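Local coordinates for putative Lipoprotein (Shewanella oneidensis, PDB 3U24) that is of unknown function but binds zinc and calcium ions and is probably related to zinc-dependent metallopeptidases, at residues N30-D35 with N99-M104. Residues are numbered along the deposited sequence; the frame is centred on the assembly and turned at random.
With ZN (zinc ion), chain H.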
ATOM      1  N   ASN A  30      23.063  10.248  -3.429  1.00 28.35           N
ATOM      2  CA  ASN A  30      22.490  11.585  -3.528  1.00 29.88           C
ATOM      3  C   ASN A  30      22.426  12.110  -5.003  1.00 28.42           C
ATOM      4  O   ASN A  30      21.404  12.701  -5.400  1.00 26.57           O
ATOM      5  CB  ASN A  30      23.149  12.572  -2.541  1.00 32.71           C
ATOM      6  CG  ASN A  30      22.661  12.356  -1.085  1.00 37.66           C
ATOM      7  OD1 ASN A  30      21.470  12.086  -0.830  1.00 41.22           O
ATOM      8  ND2 ASN A  30      23.586  12.432  -0.129  1.00 40.93           N
ATOM      9  N   ALA A  31      23.458  11.831  -5.807  1.00 25.54           N
ATOM     10  CA  ALA A  31      23.420  12.224  -7.218  1.00 24.83           C
ATOM     11  C   ALA A  31      22.361  11.435  -7.982  1.00 23.73           C
ATOM     12  O   ALA A  31      21.744  11.948  -8.897  1.00 23.72           O
ATOM     13  CB  ALA A  31      24.780  12.040  -7.870  1.00 24.67           C
ATOM     14  N   PHE A  32      22.144  10.189  -7.607  1.00 22.91           N
ATOM     15  CA  PHE A  32      21.140   9.393  -8.258  1.00 22.86           C
ATOM     16  C   PHE A  32      19.733   9.997  -8.056  1.00 22.80           C
ATOM     17  O   PHE A  32      18.952  10.132  -8.984  1.00 22.84           O
ATOM     18  CB  PHE A  32      21.160   7.960  -7.715  1.00 22.20           C
ATOM     19  CG  PHE A  32      20.001   7.148  -8.174  1.00 21.26           C
ATOM     20  CD1 PHE A  32      19.987   6.630  -9.422  1.00 21.39           C
ATOM     21  CD2 PHE A  32      18.913   6.966  -7.370  1.00 21.09           C
ATOM     22  CE1 PHE A  32      18.919   5.906  -9.887  1.00 21.15           C
ATOM     23  CE2 PHE A  32      17.829   6.246  -7.809  1.00 20.70           C
ATOM     24  CZ  PHE A  32      17.837   5.724  -9.080  1.00 21.02           C
ATOM     25  N   ILE A  33      19.394  10.297  -6.819  1.00 23.48           N
ATOM     26  CA  ILE A  33      18.118  10.928  -6.498  1.00 23.37           C
ATOM     27  C   ILE A  33      18.017  12.272  -7.222  1.00 24.22           C
ATOM     28  O   ILE A  33      17.000  12.563  -7.850  1.00 23.44           O
ATOM     29  CB  ILE A  33      17.934  11.084  -4.964  1.00 23.86           C
ATOM     30  CG1 ILE A  33      17.809   9.689  -4.299  1.00 23.87           C
ATOM     31  CG2 ILE A  33      16.747  11.991  -4.615  1.00 22.79           C
ATOM     32  CD1 ILE A  33      16.784   8.809  -4.982  1.00 24.28           C
ATOM     33  N   ASP A  34      19.068  13.083  -7.190  1.00 25.54           N
ATOM     34  CA  ASP A  34      19.028  14.298  -7.986  1.00 27.72           C
ATOM     35  C   ASP A  34      18.725  14.055  -9.471  1.00 27.39           C
ATOM     36  O   ASP A  34      17.899  14.764 -10.048  1.00 26.13           O
ATOM     37  CB  ASP A  34      20.296  15.087  -7.824  1.00 31.24           C
ATOM     38  CG  ASP A  34      20.395  15.746  -6.448  1.00 34.10           C
ATOM     39  OD1 ASP A  34      19.352  15.838  -5.743  1.00 37.40           O
ATOM     40  OD2 ASP A  34      21.520  16.169  -6.088  1.00 39.79           O
ATOM     41  N   ASP A  35      19.339  13.033 -10.063  1.00 26.36           N
ATOM     42  CA  ASP A  35      19.094  12.733 -11.440  1.00 26.87           C
ATOM     43  C   ASP A  35      17.706  12.193 -11.653  1.00 24.97           C
ATOM     44  O   ASP A  35      17.121  12.466 -12.676  1.00 25.24           O
ATOM     45  CB  ASP A  35      20.104  11.719 -11.974  1.00 28.96           C
ATOM     46  CG  ASP A  35      21.495  12.301 -12.069  1.00 31.82           C
ATOM     47  OD1 ASP A  35      21.579  13.541 -12.046  1.00 35.00           O
ATOM     48  OD2 ASP A  35      22.500  11.537 -12.152  1.00 35.62           O
ATOM     49  N   ASN A  99      17.188  -2.775  -8.279  1.00 21.05           N
ATOM     50  CA  ASN A  99      15.869  -3.279  -8.506  1.00 21.23           C
ATOM     51  C   ASN A  99      14.895  -2.218  -9.073  1.00 20.96           C
ATOM     52  O   ASN A  99      14.134  -2.511  -9.976  1.00 20.46           O
ATOM     53  CB  ASN A  99      15.274  -3.844  -7.199  1.00 20.98           C
ATOM     54  CG  ASN A  99      13.956  -4.551  -7.442  1.00 21.08           C
ATOM     55  OD1 ASN A  99      13.926  -5.569  -8.111  1.00 21.27           O
ATOM     56  ND2 ASN A  99      12.869  -3.988  -6.953  1.00 20.00           N
ATOM     57  N   LEU A 100      14.899  -1.008  -8.520  1.00 20.60           N
ATOM     58  CA  LEU A 100      14.074   0.051  -9.068  1.00 20.50           C
ATOM     59  C   LEU A 100      14.429   0.289 -10.550  1.00 21.14           C
ATOM     60  O   LEU A 100      13.539   0.382 -11.415  1.00 21.15           O
ATOM     61  CB  LEU A 100      14.258   1.344  -8.277  1.00 20.47           C
ATOM     62  CG  LEU A 100      13.541   2.584  -8.808  1.00 20.49           C
ATOM     63  CD1 LEU A 100      12.047   2.420  -8.564  1.00 19.39           C
ATOM     64  CD2 LEU A 100      14.135   3.814  -8.131  1.00 20.50           C
ATOM     65  N   LEU A 101      15.723   0.372 -10.844  1.00 21.53           N
ATOM     66  CA  LEU A 101      16.159   0.561 -12.218  1.00 22.08           C
ATOM     67  C   LEU A 101      15.680  -0.588 -13.136  1.00 22.21           C
ATOM     68  O   LEU A 101      15.117  -0.345 -14.215  1.00 22.06           O
ATOM     69  CB  LEU A 101      17.692   0.803 -12.313  1.00 22.76           C
ATOM     70  CG  LEU A 101      18.237   2.131 -11.722  1.00 23.14           C
ATOM     71  CD1 LEU A 101      19.775   2.189 -11.715  1.00 23.44           C
ATOM     72  CD2 LEU A 101      17.651   3.356 -12.422  1.00 23.33           C
ATOM     73  N   SER A 102      15.883  -1.829 -12.734  1.00 22.34           N
ATOM     74  CA  SER A 102      15.472  -2.941 -13.574  1.00 22.40           C
ATOM     75  C   SER A 102      13.975  -2.916 -13.784  1.00 21.78           C
ATOM     76  O   SER A 102      13.484  -3.213 -14.852  1.00 21.49           O
ATOM     77  CB  SER A 102      15.899  -4.296 -12.978  1.00 22.61           C
ATOM     78  OG  SER A 102      17.305  -4.400 -13.012  1.00 22.98           O
ATOM     79  N   SER A 103      13.233  -2.559 -12.770  1.00 21.91           N
ATOM     80  CA  SER A 103      11.797  -2.582 -12.921  1.00 22.51           C
ATOM     81  C   SER A 103      11.277  -1.434 -13.784  1.00 21.38           C
ATOM     82  O   SER A 103      10.305  -1.607 -14.472  1.00 21.04           O
ATOM     83  CB  SER A 103      11.114  -2.613 -11.572  1.00 23.22           C
ATOM     84  OG  SER A 103      11.209  -1.350 -10.987  1.00 25.63           O
HETATM   85  N   MSE A 104      11.921  -0.287 -13.758  1.00 21.77           N
HETATM   86  CA  MSE A 104      11.600   0.801 -14.714  1.00 22.65           C
HETATM   87  C   MSE A 104      11.761   0.364 -16.165  1.00 22.83           C
HETATM   88  O   MSE A 104      10.855   0.580 -16.990  1.00 22.13           O
HETATM   89  CB  MSE A 104      12.402   2.083 -14.457  1.00 23.18           C
HETATM   90  CG  MSE A 104      12.050   2.781 -13.121  1.00 24.07           C
HETATM   91 SE   MSE A 104      13.366   4.134 -12.534  0.90 25.59          SE
HETATM   92  CE  MSE A 104      13.182   5.306 -14.086  1.00 23.66           C
TER
HETATM   93 ZN    ZN H 606      23.450  14.826 -12.363  1.00 86.58          ZN
HETATM   94  O   HOH W   1      23.793  14.238 -10.128  1.00 47.72           O
HETATM   95  O   HOH W   2      25.302  13.074 -12.458  1.00 49.17           O
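Phe32 meets Leu100 and Leu101 in a sparse, purely apolar contact between helix 25-39, near the N-terminus of the model, and helix 88-111. Across these segments it illustrates how an aromatic ring can make up for a wide backbone separation. The nearest CA atoms, those of Phe32 and Leu101, are 10.9 Å apart, and the facing segments bury just 109 Å² between them. Phe32 spans the gap because its CG lies anti to the backbone N (chi1 170°), which extends the ring away from its own helix. The ring presents its edge rather than a face: CE1 of Phe32 lies 3.8 Å from CD2 of Leu101, while CZ of Phe32 stands 4.3 Å from CD2 of Leu100. Both methyls thus sit near the ring plane, at its far rim, and Phe32 and Leu101 run past one another in opposite directions. The contact joins two helices of a largely helical protein of the DUF885 family, which is placed in the Peptidase_MA clan. Gln74 of helix 61-79 touches both Phe32 and Leu101, and Phe432 of helix 427-432 packs on Leu100. Behind the leucines, the carbonyl of Leu100 is gripped twice, by the N of Met104, a selenomethionine here, and by Ser103 OG at 2.9 Å from Leu100 O, tilted 32° from the carbonyl plane. One turn along from Phe32, Asp35 has a different task: its OD1 binds a zinc ion at 2.3 Å, and two waters also bind this ion. The other carboxylate oxygen, OD2, accepts hydrogen bonds from one of these waters and from NE2 of Gln74, a second-shell residue that probably helps to orient the carboxylate.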